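Local coordinates for DUF72 domain-containing protein (Thermotoga maritima, PDB 1VPQ), which is of unknown function but belongs to the DUF72 family, whose members probably share a TIM-barrel-like fold, at residues Lys121-Phe133 / Glu151-Glu165. Residues are numbered along the deposited sequence; the frame is centred on the assembly and turned at random.
Sequences KMTLAQFPFSFKF and ELAVEFRHYSWDREE. With SO4 (sulfate ion), chain C; SO4 (sulfate ion), chain B.
Phe133 and Trp161 meet through different first torsions. Phe133 has CG trans to its backbone N (chi1 -179°), which points the ring edge at the indole. Trp161 has CG beside its own N (chi1 -73°), and the backbone of Phe133 crosses one face of the indole. Phe133 CA sits 3.7 Å from the centroid of the Trp161 six-membered ring. In the indole plane, Trp161 NE1 donates to Phe131 O at 3.1 Å, from above that carbonyl's plane. Phe156 CD1 lies against the opposite indole face, toward its rim. A leucine in place of Trp161 would probably leave Phe131 O without this donor and open a gap between Phe133 and Phe156. Strands 121-126 and 152-155, with helix 135-147 between them, form a beta-alpha-beta unit of the TIM-barrel-like fold. Five backbone bonds run along the strands and their ends, the last from Phe127 N to Glu155 O at 3.0 Å. The Arg163 guanidinium stacks nearly parallel on the Phe133 ring, off-centre, with CD over the ring centre. It also forms a salt bridge with Glu165. Ser160 OG accepts an almost straight bond from Phe133 N at 3.0 Å. It also bonds His158 ND1 at 2.6 Å, fixing the imidazole. Lys132 CG packs on one imidazole face, while the His158 edge meets the Phe129 face. Arg157 bridges two sulfates, probably from the crystallisation liquor. Its NH2 donates to O1 of the chain C sulfate at 3.2 Å.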
# COMPACT_ATOMS: atom_id res chain seq x y z
N LYS A 121 7.29 8.61 -1.44
CA LYS A 121 6.54 8.85 -2.68
C LYS A 121 5.04 9.09 -2.44
O LYS A 121 4.39 9.80 -3.22
CB LYS A 121 6.71 7.65 -3.63
CG LYS A 121 8.10 7.51 -4.24
CD LYS A 121 8.38 8.53 -5.31
CE LYS A 121 9.36 8.00 -6.35
NZ LYS A 121 9.75 9.06 -7.33
N MET A 122 4.49 8.49 -1.38
CA MET A 122 3.05 8.51 -1.14
C MET A 122 2.71 8.05 0.28
O MET A 122 3.38 7.18 0.84
CB MET A 122 2.34 7.61 -2.15
CG MET A 122 0.81 7.63 -2.15
SD MET A 122 0.06 9.02 -3.01
CE MET A 122 0.74 8.94 -4.66
N THR A 123 1.66 8.65 0.86
CA THR A 123 1.11 8.21 2.14
C THR A 123 -0.23 7.52 1.90
O THR A 123 -1.05 7.99 1.12
CB THR A 123 0.97 9.37 3.14
OG1 THR A 123 2.27 9.87 3.45
CG2 THR A 123 0.29 8.92 4.43
N LEU A 124 -0.43 6.38 2.56
CA LEU A 124 -1.61 5.55 2.33
C LEU A 124 -2.55 5.58 3.52
O LEU A 124 -2.15 5.30 4.66
CB LEU A 124 -1.20 4.10 2.06
CG LEU A 124 -2.33 3.08 1.88
CD1 LEU A 124 -3.10 3.31 0.58
CD2 LEU A 124 -1.79 1.67 1.94
N ALA A 125 -3.81 5.92 3.25
CA ALA A 125 -4.88 5.80 4.23
C ALA A 125 -5.81 4.68 3.80
O ALA A 125 -6.63 4.87 2.89
CB ALA A 125 -5.63 7.12 4.36
N GLN A 126 -5.67 3.53 4.44
CA GLN A 126 -6.48 2.35 4.14
C GLN A 126 -7.52 2.13 5.23
O GLN A 126 -7.18 1.92 6.39
CB GLN A 126 -5.60 1.11 3.94
CG GLN A 126 -6.34 -0.24 3.89
CD GLN A 126 -6.41 -0.93 5.25
OE1 GLN A 126 -5.38 -1.18 5.89
NE2 GLN A 126 -7.62 -1.26 5.70
N PHE A 127 -8.79 2.15 4.84
CA PHE A 127 -9.91 2.11 5.77
C PHE A 127 -10.52 0.72 5.86
O PHE A 127 -10.57 0.00 4.87
CB PHE A 127 -10.96 3.12 5.33
CG PHE A 127 -10.52 4.54 5.51
CD1 PHE A 127 -9.78 5.18 4.53
CD2 PHE A 127 -10.81 5.22 6.69
CE1 PHE A 127 -9.35 6.47 4.71
CE2 PHE A 127 -10.39 6.51 6.88
CZ PHE A 127 -9.66 7.15 5.89
N PRO A 128 -10.99 0.34 7.06
CA PRO A 128 -11.51 -1.01 7.25
C PRO A 128 -12.91 -1.20 6.66
O PRO A 128 -13.51 -0.26 6.10
CB PRO A 128 -11.53 -1.17 8.78
CG PRO A 128 -11.69 0.21 9.29
CD PRO A 128 -11.06 1.14 8.30
N PHE A 129 -13.40 -2.44 6.76
CA PHE A 129 -14.71 -2.85 6.27
C PHE A 129 -15.83 -2.02 6.89
O PHE A 129 -16.79 -1.65 6.21
CB PHE A 129 -14.93 -4.33 6.58
CG PHE A 129 -16.13 -4.93 5.91
CD1 PHE A 129 -16.13 -5.17 4.55
CD2 PHE A 129 -17.26 -5.26 6.64
CE1 PHE A 129 -17.24 -5.73 3.93
CE2 PHE A 129 -18.37 -5.81 6.03
CZ PHE A 129 -18.36 -6.05 4.67
N SER A 130 -15.67 -1.72 8.18
CA SER A 130 -16.64 -0.93 8.95
C SER A 130 -16.78 0.54 8.53
O SER A 130 -17.75 1.19 8.87
CB SER A 130 -16.26 -0.95 10.43
OG SER A 130 -14.96 -0.43 10.59
N PHE A 131 -15.79 1.06 7.81
CA PHE A 131 -15.88 2.41 7.24
C PHE A 131 -16.79 2.35 6.02
O PHE A 131 -16.45 1.72 5.03
CB PHE A 131 -14.48 2.89 6.84
CG PHE A 131 -14.40 4.35 6.47
CD1 PHE A 131 -14.65 5.34 7.41
CD2 PHE A 131 -13.99 4.74 5.20
CE1 PHE A 131 -14.55 6.69 7.09
CE2 PHE A 131 -13.87 6.09 4.88
CZ PHE A 131 -14.16 7.06 5.83
N LYS A 132 -17.94 3.01 6.12
CA LYS A 132 -18.96 2.99 5.06
C LYS A 132 -19.21 4.38 4.48
O LYS A 132 -18.98 5.40 5.12
CB LYS A 132 -20.29 2.46 5.60
CG LYS A 132 -20.25 1.07 6.22
CD LYS A 132 -21.54 0.80 6.98
CE LYS A 132 -21.71 -0.68 7.33
NZ LYS A 132 -20.41 -1.34 7.71
N PHE A 133 -19.71 4.40 3.25
CA PHE A 133 -20.06 5.64 2.58
C PHE A 133 -21.20 6.32 3.34
O PHE A 133 -22.30 5.77 3.46
CB PHE A 133 -20.48 5.40 1.13
CG PHE A 133 -20.84 6.66 0.40
CD1 PHE A 133 -22.11 7.21 0.52
CD2 PHE A 133 -19.90 7.32 -0.37
CE1 PHE A 133 -22.44 8.39 -0.13
CE2 PHE A 133 -20.23 8.49 -1.03
CZ PHE A 133 -21.51 9.03 -0.91
N GLU A 151 1.49 14.18 -0.73
CA GLU A 151 0.86 13.17 -1.57
C GLU A 151 0.10 12.13 -0.74
O GLU A 151 0.69 11.42 0.06
CB GLU A 151 1.90 12.49 -2.47
CG GLU A 151 2.35 13.33 -3.67
CD GLU A 151 1.31 13.43 -4.78
OE1 GLU A 151 0.24 12.80 -4.67
OE2 GLU A 151 1.56 14.15 -5.78
N LEU A 152 -1.21 12.07 -0.97
CA LEU A 152 -2.12 11.18 -0.25
C LEU A 152 -2.89 10.25 -1.19
O LEU A 152 -3.29 10.64 -2.29
CB LEU A 152 -3.13 12.02 0.56
CG LEU A 152 -4.01 11.27 1.57
CD1 LEU A 152 -3.17 10.68 2.69
CD2 LEU A 152 -5.08 12.17 2.13
N ALA A 153 -3.07 9.00 -0.74
CA ALA A 153 -3.87 7.99 -1.43
C ALA A 153 -4.79 7.29 -0.45
O ALA A 153 -4.44 7.08 0.72
CB ALA A 153 -2.98 6.95 -2.12
N VAL A 154 -5.99 6.96 -0.93
CA VAL A 154 -7.02 6.32 -0.10
C VAL A 154 -7.55 5.02 -0.72
O VAL A 154 -7.83 4.94 -1.92
CB VAL A 154 -8.21 7.31 0.20
CG1 VAL A 154 -9.40 6.56 0.81
CG2 VAL A 154 -7.77 8.43 1.15
N GLU A 155 -7.70 4.02 0.16
CA GLU A 155 -8.27 2.72 -0.16
C GLU A 155 -9.49 2.43 0.73
O GLU A 155 -9.42 2.56 1.96
CB GLU A 155 -7.23 1.62 0.09
CG GLU A 155 -7.65 0.22 -0.36
CD GLU A 155 -6.75 -0.88 0.17
OE1 GLU A 155 -5.53 -0.65 0.28
OE2 GLU A 155 -7.24 -1.99 0.48
N PHE A 156 -10.58 1.98 0.11
CA PHE A 156 -11.79 1.54 0.83
C PHE A 156 -11.94 0.02 0.78
O PHE A 156 -11.53 -0.62 -0.19
CB PHE A 156 -13.04 2.15 0.22
CG PHE A 156 -12.91 3.61 -0.09
CD1 PHE A 156 -13.06 4.56 0.90
CD2 PHE A 156 -12.66 4.03 -1.39
CE1 PHE A 156 -12.94 5.93 0.61
CE2 PHE A 156 -12.55 5.39 -1.70
CZ PHE A 156 -12.69 6.34 -0.70
N ARG A 157 -12.53 -0.53 1.84
CA ARG A 157 -12.82 -1.95 1.94
C ARG A 157 -14.31 -2.25 1.70
O ARG A 157 -14.66 -3.33 1.25
CB ARG A 157 -12.43 -2.48 3.31
CG ARG A 157 -12.49 -4.00 3.44
CD ARG A 157 -11.18 -4.61 3.05
NE ARG A 157 -10.25 -4.59 4.19
CZ ARG A 157 -8.93 -4.45 4.10
NH1 ARG A 157 -8.34 -4.26 2.93
NH2 ARG A 157 -8.21 -4.48 5.21
N HIS A 158 -15.18 -1.29 2.01
CA HIS A 158 -16.62 -1.53 1.97
C HIS A 158 -17.21 -1.17 0.59
O HIS A 158 -16.85 -0.14 0.01
CB HIS A 158 -17.30 -0.73 3.09
CG HIS A 158 -18.69 -1.19 3.42
ND1 HIS A 158 -19.82 -0.50 3.02
CD2 HIS A 158 -19.14 -2.28 4.10
CE1 HIS A 158 -20.89 -1.14 3.45
NE2 HIS A 158 -20.51 -2.22 4.10
N TYR A 159 -18.11 -2.02 0.10
CA TYR A 159 -18.76 -1.88 -1.21
C TYR A 159 -19.47 -0.53 -1.43
O TYR A 159 -19.45 0.02 -2.53
CB TYR A 159 -19.74 -3.04 -1.44
CG TYR A 159 -21.04 -2.92 -0.66
CD1 TYR A 159 -21.11 -3.27 0.69
CD2 TYR A 159 -22.20 -2.45 -1.28
CE1 TYR A 159 -22.29 -3.15 1.40
CE2 TYR A 159 -23.39 -2.33 -0.57
CZ TYR A 159 -23.43 -2.68 0.77
OH TYR A 159 -24.61 -2.55 1.48
N SER A 160 -20.10 -0.01 -0.37
CA SER A 160 -20.87 1.24 -0.41
C SER A 160 -20.14 2.43 -1.05
O SER A 160 -20.77 3.39 -1.49
CB SER A 160 -21.29 1.63 1.01
OG SER A 160 -20.16 1.78 1.86
N TRP A 161 -18.81 2.35 -1.09
CA TRP A 161 -17.97 3.42 -1.61
C TRP A 161 -17.82 3.45 -3.14
O TRP A 161 -17.37 4.46 -3.68
CB TRP A 161 -16.57 3.34 -0.97
CG TRP A 161 -16.52 3.78 0.47
CD1 TRP A 161 -16.45 2.97 1.57
CD2 TRP A 161 -16.52 5.12 0.96
NE1 TRP A 161 -16.41 3.73 2.70
CE2 TRP A 161 -16.46 5.05 2.36
CE3 TRP A 161 -16.58 6.39 0.35
CZ2 TRP A 161 -16.46 6.19 3.17
CZ3 TRP A 161 -16.57 7.52 1.15
CH2 TRP A 161 -16.51 7.41 2.55
N ASP A 162 -18.16 2.36 -3.83
CA ASP A 162 -17.96 2.31 -5.29
C ASP A 162 -19.08 3.01 -6.05
O ASP A 162 -19.88 2.36 -6.74
CB ASP A 162 -17.79 0.87 -5.80
CG ASP A 162 -17.62 0.80 -7.33
OD1 ASP A 162 -16.85 1.62 -7.87
OD2 ASP A 162 -18.26 -0.04 -7.99
N ARG A 163 -19.11 4.33 -5.94
CA ARG A 163 -20.16 5.15 -6.55
C ARG A 163 -19.53 6.45 -7.05
O ARG A 163 -18.45 6.83 -6.61
CB ARG A 163 -21.29 5.43 -5.54
CG ARG A 163 -20.82 6.01 -4.21
CD ARG A 163 -21.96 6.12 -3.21
NE ARG A 163 -23.02 7.03 -3.66
CZ ARG A 163 -24.21 7.17 -3.08
NH1 ARG A 163 -24.53 6.47 -1.99
NH2 ARG A 163 -25.09 8.02 -3.58
N GLU A 164 -20.20 7.13 -7.97
CA GLU A 164 -19.58 8.25 -8.68
C GLU A 164 -19.14 9.37 -7.74
O GLU A 164 -18.07 9.93 -7.90
CB GLU A 164 -20.51 8.80 -9.76
CG GLU A 164 -19.82 9.79 -10.72
CD GLU A 164 -18.49 9.27 -11.28
OE1 GLU A 164 -18.39 8.07 -11.64
OE2 GLU A 164 -17.53 10.07 -11.36
N GLU A 165 -19.98 9.68 -6.77
CA GLU A 165 -19.71 10.73 -5.79
C GLU A 165 -18.33 10.57 -5.14
O GLU A 165 -17.66 11.56 -4.85
CB GLU A 165 -20.80 10.74 -4.71
CG GLU A 165 -22.15 11.34 -5.17
CD GLU A 165 -23.20 10.30 -5.56
OE1 GLU A 165 -22.86 9.25 -6.16
OE2 GLU A 165 -24.39 10.56 -5.27
S SO4 C . -10.83 -5.27 7.69
O1 SO4 C . -9.53 -4.74 8.08
O2 SO4 C . -11.45 -5.97 8.81
O3 SO4 C . -11.72 -4.17 7.32
O4 SO4 C . -10.69 -6.18 6.57
S SO4 B . -4.44 -4.27 4.42
O1 SO4 B . -5.37 -3.49 3.61
O2 SO4 B . -4.92 -4.37 5.80
O3 SO4 B . -4.36 -5.61 3.84
O4 SO4 B . -3.14 -3.62 4.44
O HOH W 1 -13.88 1.13 3.83
O HOH W 2 -21.80 -3.80 5.89